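Local coordinates for protein F01G10.3, confirmed by transcript evidence (Caenorhabditis elegans, PDB 3K6J) that binds zinc and probably acts as an NAD+-dependent (3S)-3-hydroxyacyl-CoA dehydrogenase, one part of a multifunctional enzyme, at residues 255-260 and 356-361; 264-269 and 360-365; 57-62 and 71-76. All coordinates share one frame; numbering follows the deposited sequence.

Interaction 1 (255-260 and 356-361)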
# COMPACT_ATOMS: atom_id res chain seq x y z
N TYR A 255 15.85 -19.04 -14.61
CA TYR A 255 15.05 -20.23 -14.83
C TYR A 255 14.21 -19.90 -16.04
O TYR A 255 14.35 -18.82 -16.62
CB TYR A 255 14.20 -20.56 -13.59
CG TYR A 255 15.04 -20.66 -12.33
CD1 TYR A 255 15.49 -21.89 -11.87
CD2 TYR A 255 15.40 -19.51 -11.62
CE1 TYR A 255 16.27 -21.98 -10.71
CE2 TYR A 255 16.18 -19.59 -10.47
CZ TYR A 255 16.62 -20.83 -10.02
OH TYR A 255 17.39 -20.91 -8.87
N GLY A 256 13.34 -20.79 -16.47
CA GLY A 256 12.66 -20.52 -17.72
C GLY A 256 11.25 -20.02 -17.57
O GLY A 256 10.47 -20.11 -18.51
N TYR A 257 10.90 -19.51 -16.39
CA TYR A 257 9.49 -19.21 -16.11
C TYR A 257 8.98 -17.97 -16.85
O TYR A 257 9.68 -16.98 -16.98
CB TYR A 257 9.24 -19.08 -14.61
CG TYR A 257 9.31 -20.39 -13.84
CD1 TYR A 257 10.53 -20.87 -13.37
CD2 TYR A 257 8.16 -21.13 -13.56
CE1 TYR A 257 10.61 -22.06 -12.66
CE2 TYR A 257 8.23 -22.33 -12.83
CZ TYR A 257 9.46 -22.78 -12.39
OH TYR A 257 9.57 -23.96 -11.68
N LEU A 258 7.77 -18.09 -17.38
CA LEU A 258 7.10 -17.02 -18.09
C LEU A 258 6.17 -16.29 -17.12
O LEU A 258 5.74 -16.87 -16.10
CB LEU A 258 6.32 -17.56 -19.30
CG LEU A 258 6.91 -18.65 -20.20
CD1 LEU A 258 6.05 -18.86 -21.46
CD2 LEU A 258 8.36 -18.36 -20.58
N PRO A 259 5.85 -15.01 -17.42
CA PRO A 259 5.05 -14.20 -16.52
C PRO A 259 3.79 -14.87 -16.01
O PRO A 259 3.60 -14.94 -14.80
CB PRO A 259 4.75 -12.98 -17.37
CG PRO A 259 6.05 -12.78 -18.09
CD PRO A 259 6.45 -14.18 -18.48
N HIS A 260 2.95 -15.38 -16.91
CA HIS A 260 1.68 -15.99 -16.50
C HIS A 260 1.89 -17.21 -15.60
O HIS A 260 1.01 -17.55 -14.84
CB HIS A 260 0.78 -16.34 -17.70
CG HIS A 260 1.30 -17.48 -18.53
ND1 HIS A 260 2.34 -17.34 -19.42
CD2 HIS A 260 0.94 -18.78 -18.57
CE1 HIS A 260 2.60 -18.50 -19.99
NE2 HIS A 260 1.76 -19.40 -19.49
N GLN A 356 6.00 -25.06 -5.04
CA GLN A 356 6.38 -24.70 -3.67
C GLN A 356 7.75 -24.00 -3.59
O GLN A 356 7.87 -23.00 -2.91
CB GLN A 356 6.29 -25.89 -2.70
CG GLN A 356 6.35 -25.52 -1.21
CD GLN A 356 5.43 -24.33 -0.83
OE1 GLN A 356 4.23 -24.32 -1.15
NE2 GLN A 356 5.99 -23.34 -0.13
N ASP A 357 8.74 -24.50 -4.32
CA ASP A 357 10.06 -23.87 -4.39
C ASP A 357 10.02 -22.46 -4.99
O ASP A 357 10.76 -21.58 -4.55
CB ASP A 357 11.04 -24.73 -5.21
CG ASP A 357 11.32 -26.09 -4.57
OD1 ASP A 357 11.74 -27.01 -5.32
OD2 ASP A 357 11.13 -26.25 -3.35
N VAL A 358 9.17 -22.29 -6.01
CA VAL A 358 8.90 -20.97 -6.61
C VAL A 358 8.43 -19.95 -5.55
O VAL A 358 9.01 -18.87 -5.42
CB VAL A 358 7.86 -21.08 -7.77
CG1 VAL A 358 7.43 -19.71 -8.25
CG2 VAL A 358 8.46 -21.89 -8.94
N ILE A 359 7.38 -20.32 -4.80
CA ILE A 359 6.87 -19.53 -3.69
C ILE A 359 7.96 -19.23 -2.65
O ILE A 359 8.14 -18.09 -2.26
CB ILE A 359 5.64 -20.22 -3.02
CG1 ILE A 359 4.38 -20.06 -3.88
CG2 ILE A 359 5.39 -19.69 -1.60
CD1 ILE A 359 4.04 -18.61 -4.29
N ASN A 360 8.72 -20.25 -2.24
CA ASN A 360 9.80 -20.05 -1.29
C ASN A 360 10.86 -19.07 -1.80
O ASN A 360 11.34 -18.23 -1.05
CB ASN A 360 10.45 -21.39 -0.93
CG ASN A 360 9.49 -22.31 -0.22
OD1 ASN A 360 8.41 -21.90 0.21
ND2 ASN A 360 9.88 -23.56 -0.07
N PHE A 361 11.20 -19.22 -3.07
CA PHE A 361 12.20 -18.37 -3.74
C PHE A 361 11.77 -16.89 -3.70
O PHE A 361 12.61 -15.99 -3.55
CB PHE A 361 12.39 -18.84 -5.19
CG PHE A 361 13.58 -18.23 -5.89
CD1 PHE A 361 14.88 -18.70 -5.66
CD2 PHE A 361 13.42 -17.19 -6.81
CE1 PHE A 361 15.99 -18.15 -6.33
CE2 PHE A 361 14.53 -16.62 -7.46
CZ PHE A 361 15.82 -17.12 -7.21

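Interaction 2 (264-269 and 360-365)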
# COMPACT_ATOMS: atom_id res chain seq x y z
N LYS A 264 0.62 -17.11 -11.81
CA LYS A 264 -0.37 -18.13 -11.52
C LYS A 264 -0.03 -18.82 -10.22
O LYS A 264 -0.91 -19.14 -9.44
CB LYS A 264 -0.49 -19.14 -12.66
CG LYS A 264 -1.60 -20.16 -12.48
CD LYS A 264 -2.96 -19.49 -12.54
CE LYS A 264 -4.06 -20.49 -12.29
NZ LYS A 264 -5.35 -19.76 -12.28
N ILE A 265 1.26 -19.00 -9.98
CA ILE A 265 1.73 -19.63 -8.76
C ILE A 265 1.45 -18.73 -7.55
O ILE A 265 0.96 -19.19 -6.51
CB ILE A 265 3.23 -19.99 -8.89
CG1 ILE A 265 3.41 -21.15 -9.89
CG2 ILE A 265 3.81 -20.36 -7.53
CD1 ILE A 265 4.87 -21.33 -10.40
N ILE A 266 1.72 -17.44 -7.72
CA ILE A 266 1.41 -16.41 -6.73
C ILE A 266 -0.09 -16.31 -6.42
O ILE A 266 -0.48 -16.25 -5.24
CB ILE A 266 2.02 -15.03 -7.17
CG1 ILE A 266 3.56 -15.05 -7.04
CG2 ILE A 266 1.40 -13.86 -6.45
CD1 ILE A 266 4.08 -15.11 -5.61
N THR A 267 -0.93 -16.30 -7.45
CA THR A 267 -2.37 -16.17 -7.20
C THR A 267 -2.94 -17.47 -6.64
O THR A 267 -3.90 -17.44 -5.87
CB THR A 267 -3.18 -15.70 -8.46
OG1 THR A 267 -3.07 -16.68 -9.50
CG2 THR A 267 -2.68 -14.35 -8.96
N ASN A 268 -2.33 -18.60 -7.02
CA ASN A 268 -2.68 -19.88 -6.40
C ASN A 268 -2.36 -19.89 -4.91
O ASN A 268 -3.12 -20.41 -4.12
CB ASN A 268 -1.98 -21.08 -7.08
CG ASN A 268 -2.57 -21.44 -8.44
OD1 ASN A 268 -3.62 -20.93 -8.84
ND2 ASN A 268 -1.90 -22.33 -9.14
N PHE A 269 -1.22 -19.31 -4.53
CA PHE A 269 -0.87 -19.13 -3.12
C PHE A 269 -1.94 -18.30 -2.40
O PHE A 269 -2.25 -18.55 -1.23
CB PHE A 269 0.50 -18.47 -3.03
CG PHE A 269 0.97 -18.23 -1.61
CD1 PHE A 269 1.58 -19.26 -0.87
CD2 PHE A 269 0.84 -16.96 -1.03
CE1 PHE A 269 2.04 -19.03 0.42
CE2 PHE A 269 1.28 -16.72 0.27
CZ PHE A 269 1.88 -17.75 1.01
N ASN A 360 8.72 -20.25 -2.24
CA ASN A 360 9.80 -20.05 -1.29
C ASN A 360 10.86 -19.07 -1.80
O ASN A 360 11.34 -18.23 -1.05
CB ASN A 360 10.45 -21.39 -0.93
CG ASN A 360 9.49 -22.31 -0.22
OD1 ASN A 360 8.41 -21.90 0.21
ND2 ASN A 360 9.88 -23.56 -0.07
N PHE A 361 11.20 -19.22 -3.07
CA PHE A 361 12.20 -18.37 -3.74
C PHE A 361 11.77 -16.89 -3.70
O PHE A 361 12.61 -15.99 -3.55
CB PHE A 361 12.39 -18.84 -5.19
CG PHE A 361 13.58 -18.23 -5.89
CD1 PHE A 361 14.88 -18.70 -5.66
CD2 PHE A 361 13.42 -17.19 -6.81
CE1 PHE A 361 15.99 -18.15 -6.33
CE2 PHE A 361 14.53 -16.62 -7.46
CZ PHE A 361 15.82 -17.12 -7.21
N MET A 362 10.47 -16.65 -3.84
CA MET A 362 9.92 -15.28 -3.77
C MET A 362 9.69 -14.77 -2.34
O MET A 362 10.07 -13.66 -2.02
CB MET A 362 8.62 -15.17 -4.58
CG MET A 362 8.86 -14.87 -6.05
SD MET A 362 7.40 -15.09 -7.10
CE MET A 362 6.96 -16.78 -6.84
N LEU A 363 9.04 -15.58 -1.51
CA LEU A 363 8.56 -15.11 -0.22
C LEU A 363 9.57 -15.17 0.94
O LEU A 363 9.62 -14.26 1.77
CB LEU A 363 7.26 -15.84 0.13
CG LEU A 363 5.89 -15.25 -0.33
CD1 LEU A 363 5.89 -14.36 -1.58
CD2 LEU A 363 4.85 -16.34 -0.41
N TYR A 364 10.38 -16.23 1.01
CA TYR A 364 11.34 -16.35 2.11
C TYR A 364 12.32 -15.16 2.18
O TYR A 364 12.55 -14.63 3.25
CB TYR A 364 12.11 -17.68 2.02
CG TYR A 364 11.28 -18.90 2.36
CD1 TYR A 364 9.88 -18.85 2.38
CD2 TYR A 364 11.90 -20.11 2.66
CE1 TYR A 364 9.12 -19.98 2.68
CE2 TYR A 364 11.15 -21.25 2.97
CZ TYR A 364 9.76 -21.17 2.97
OH TYR A 364 9.04 -22.30 3.28
N PRO A 365 12.90 -14.74 1.04
CA PRO A 365 13.80 -13.57 1.10
C PRO A 365 13.07 -12.25 1.41
O PRO A 365 13.68 -11.30 1.90
CB PRO A 365 14.43 -13.51 -0.31
CG PRO A 365 14.10 -14.83 -0.95
CD PRO A 365 12.82 -15.32 -0.31

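Interaction 3 (57-62 and 71-76)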
# COMPACT_ATOMS: atom_id res chain seq x y z
N VAL A 57 -17.81 14.07 6.64
CA VAL A 57 -16.38 14.16 6.35
C VAL A 57 -16.10 15.20 5.26
O VAL A 57 -16.98 15.49 4.46
CB VAL A 57 -15.80 12.79 5.94
CG1 VAL A 57 -14.38 12.92 5.41
CG2 VAL A 57 -15.82 11.85 7.16
N ALA A 58 -14.90 15.77 5.25
CA ALA A 58 -14.48 16.63 4.18
C ALA A 58 -13.08 16.25 3.76
O ALA A 58 -12.24 15.92 4.58
CB ALA A 58 -14.55 18.15 4.56
N ILE A 59 -12.88 16.23 2.46
CA ILE A 59 -11.60 15.91 1.86
C ILE A 59 -11.22 17.16 1.06
O ILE A 59 -11.97 17.57 0.15
CB ILE A 59 -11.70 14.70 0.90
CG1 ILE A 59 -12.23 13.41 1.60
CG2 ILE A 59 -10.35 14.50 0.19
CD1 ILE A 59 -11.27 12.76 2.61
N ILE A 60 -10.09 17.76 1.40
CA ILE A 60 -9.70 18.99 0.73
C ILE A 60 -8.66 18.68 -0.32
O ILE A 60 -7.60 18.10 -0.02
CB ILE A 60 -9.20 20.05 1.74
CG1 ILE A 60 -10.22 20.22 2.87
CG2 ILE A 60 -8.97 21.41 1.05
CD1 ILE A 60 -9.68 21.03 4.05
N GLY A 61 -8.99 19.02 -1.57
CA GLY A 61 -8.10 18.75 -2.70
C GLY A 61 -8.67 17.70 -3.64
O GLY A 61 -9.04 16.59 -3.19
N GLY A 62 -8.72 18.01 -4.94
CA GLY A 62 -9.29 17.10 -5.95
C GLY A 62 -8.32 16.33 -6.83
O GLY A 62 -8.67 15.91 -7.96
N ILE A 71 -14.29 8.99 -2.44
CA ILE A 71 -15.02 7.84 -2.94
C ILE A 71 -15.24 6.81 -1.82
O ILE A 71 -16.37 6.35 -1.60
CB ILE A 71 -14.29 7.21 -4.15
CG1 ILE A 71 -14.48 8.08 -5.40
CG2 ILE A 71 -14.76 5.77 -4.40
CD1 ILE A 71 -13.73 7.52 -6.62
N CYS A 72 -14.17 6.50 -1.10
CA CYS A 72 -14.21 5.54 -0.02
C CYS A 72 -15.23 5.94 1.06
O CYS A 72 -16.02 5.12 1.49
CB CYS A 72 -12.82 5.40 0.61
SG CYS A 72 -11.67 4.47 -0.41
N PHE A 73 -15.18 7.20 1.49
CA PHE A 73 -16.16 7.65 2.49
C PHE A 73 -17.60 7.68 1.94
O PHE A 73 -18.54 7.32 2.62
CB PHE A 73 -15.76 9.03 3.07
CG PHE A 73 -14.67 8.96 4.08
CD1 PHE A 73 -14.95 8.62 5.41
CD2 PHE A 73 -13.35 9.23 3.72
CE1 PHE A 73 -13.95 8.54 6.35
CE2 PHE A 73 -12.31 9.18 4.67
CZ PHE A 73 -12.61 8.84 5.99
N GLY A 74 -17.75 8.12 0.69
CA GLY A 74 -19.05 8.18 0.07
C GLY A 74 -19.68 6.81 -0.12
O GLY A 74 -20.88 6.65 0.07
N LEU A 75 -18.85 5.82 -0.46
CA LEU A 75 -19.31 4.44 -0.69
C LEU A 75 -19.90 3.86 0.59
O LEU A 75 -20.78 3.01 0.54
CB LEU A 75 -18.13 3.59 -1.19
CG LEU A 75 -18.37 2.14 -1.69
CD1 LEU A 75 -19.38 2.06 -2.84
CD2 LEU A 75 -17.04 1.49 -2.13
N ALA A 76 -19.42 4.33 1.73
CA ALA A 76 -19.88 3.83 3.01
C ALA A 76 -21.18 4.50 3.49
O ALA A 76 -21.68 4.18 4.55
CB ALA A 76 -18.80 4.02 4.05

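Interaction 1 (255-260 and 356-361)
Y255 and F361 form the aromatic part of this contact, a T-shaped (edge-to-face) pair in which the edge of the Y255 ring is directed at the face of the F361 ring. The centroids lie 5.7 Å apart and the planes are inclined at 75°. Contact is made at the outer ends of the two rings, with Y255 CE2 4.1 Å from F361 CZ and Y255 OH 4.0 Å from F361 CE1. The two side chains arrive from opposite directions; that of F361 has CG anti to the backbone N (chi1 -168°), which sends its ring off the helix toward the tyrosine.

Packing joins Y257 to V358. One methyl, V358 CG2, meets the phenolic end of the tyrosine, 3.6 Å from Y257 OH and 3.7 Å from Y257 CZ, and approaches the ring obliquely. Segment 255-260 belongs to the region related to 3-hydroxyacyl-CoA dehydrogenase C-terminal domains: 255-258 lies in the connection between helices 234-253 and 259-269, and L258 is the N-cap of the latter. Segment 356-361 is an early part of helix 355-375, in the mainly helical part of the chain. L251 of helix 234-253 touches both V358 and F361.

Hydrogen bonding does not cross between the segments. The hydroxyl of Y255 is instead engaged by the main-chain O of I350 and the side chain of S348, which hold the far end of the ring in place. Along the helix, Q356 NE2 donates to N360 OD1 at 2.8 Å, a bent bond (131° at the hydrogen) whose donor sits above the carbonyl plane of the asparagine.

Interaction 2 (264-269 and 360-365)
M362 and L363, adjacent on helix 355-375, pack against I266 and F269 of helix 259-269 within the mainly helical C-terminal part of the chain; segment 264-269 falls in the region related to 3-hydroxyacyl-CoA dehydrogenase C-terminal domains. The short segments have their axes 11.6 Å apart at closest approach and cross at -61°, a separation bridged entirely by side chains.

N360 and F361 begin the segment on other sides of the helix. The side chain of N360 touches W421 of helix 412-424, whereas the F361 ring lies against K250 of helix 234-253.

M362 is the first to reach across. Its chain is bent at chi3 (-58°), turning the methyl back so that sulfur and methyl together meet the end of I266, tip to tip. M362 CE is 3.5 Å from I266 CD1, and M362 SD is 3.6 Å from the same methyl. I266 gets there through its longer branch: CG1 is anti to the carbonyl carbon, and CD1 extends beyond it toward the thioether. Y244 of helix 234-253 touches both I266 and L363, bringing a third helix to this apolar cluster.

L363 divides its two methyls between partners. CD1 stands at the fringe of I266, with 4.5 Å between L363 CD1 and I266 CD1, while CD2 makes a CH-pi contact with F269. L363 CD2 lies 3.8 Å from the centroid of the F269 ring, 21° off its normal, and is displaced toward the rim where F269 CZ is its nearest ring atom.

Y364 turns to helix 412-424, touching I414, M417 and W421. The helix is kinked at P365, whose N carries no hydrogen to give to the preceding turn.

Interaction 3 (57-62 and 71-76)
V57 lays CG1 over one face of the F73 ring. This methyl sits above the centre, with V57 CG1 4.1 Å from the F73 ring centroid and only 8° from the ring normal, a centred CH-pi contact. The second methyl lies just beyond the rim, where V57 CG2 is 3.8 Å from F73 CD1. With CG1 anti to the backbone N (chi1 170°) and CG2 anti to the carbonyl carbon, this rotamer brings both methyls to the same side of the F73 ring, and the valine and phenylalanine side chains cross at about a right angle.

Two residues along the strand, I59 adds a lighter contact. Its terminal methyl approaches the ring obliquely, I59 CD1 lying 4.2 Å from F73 CD2. The phenylalanine is therefore met by two residues of the same face of the strand, while A58 between them turns its CB away from the helix.

Strand 56-60 and helix 64-75 are the first strand and helix of a beta-alpha-beta unit, completed by strand 79-83, in the Rossmann-fold NAD-binding domain. Strand 56-60 runs inside the parallel part of the sheet, hydrogen-bonded to strands 79-83 and 133-136. It leads into G61, the first glycine of a GxGxxG-type pattern, consistent with a dinucleotide-binding turn. L133 and I222 also touch the F73 side chain.

All the contacting groups are hydrocarbon and buried, and no hydrogen bond passes between the two segments. The helix is thus held to the sheet here by dispersion and shape, with the flat phenylalanine face as the surface on which the branched valine rests.

From the N terminus, interaction 3 comes first and closes a short loop: strand 56-60 turns back through helix 64-75 within the first beta-alpha-beta unit of the Rossmann domain. Interactions 1 and 2 both open after it has closed and span much longer excursions. Because 264-269 comes after 255-260 and 360-365 extends beyond 356-361, their loops cross rather than nest. Together they bind helix 259-269 and the connection before it to helix 355-375, with N360 and F361 common to both, and I359 of interaction 1 packs on I265 and I266 of interaction 2. Interaction 3 lies on the opposite side of the chain's centre from the other two, its own centre about 40 Å and 35 Å from those of interactions 1 and 2.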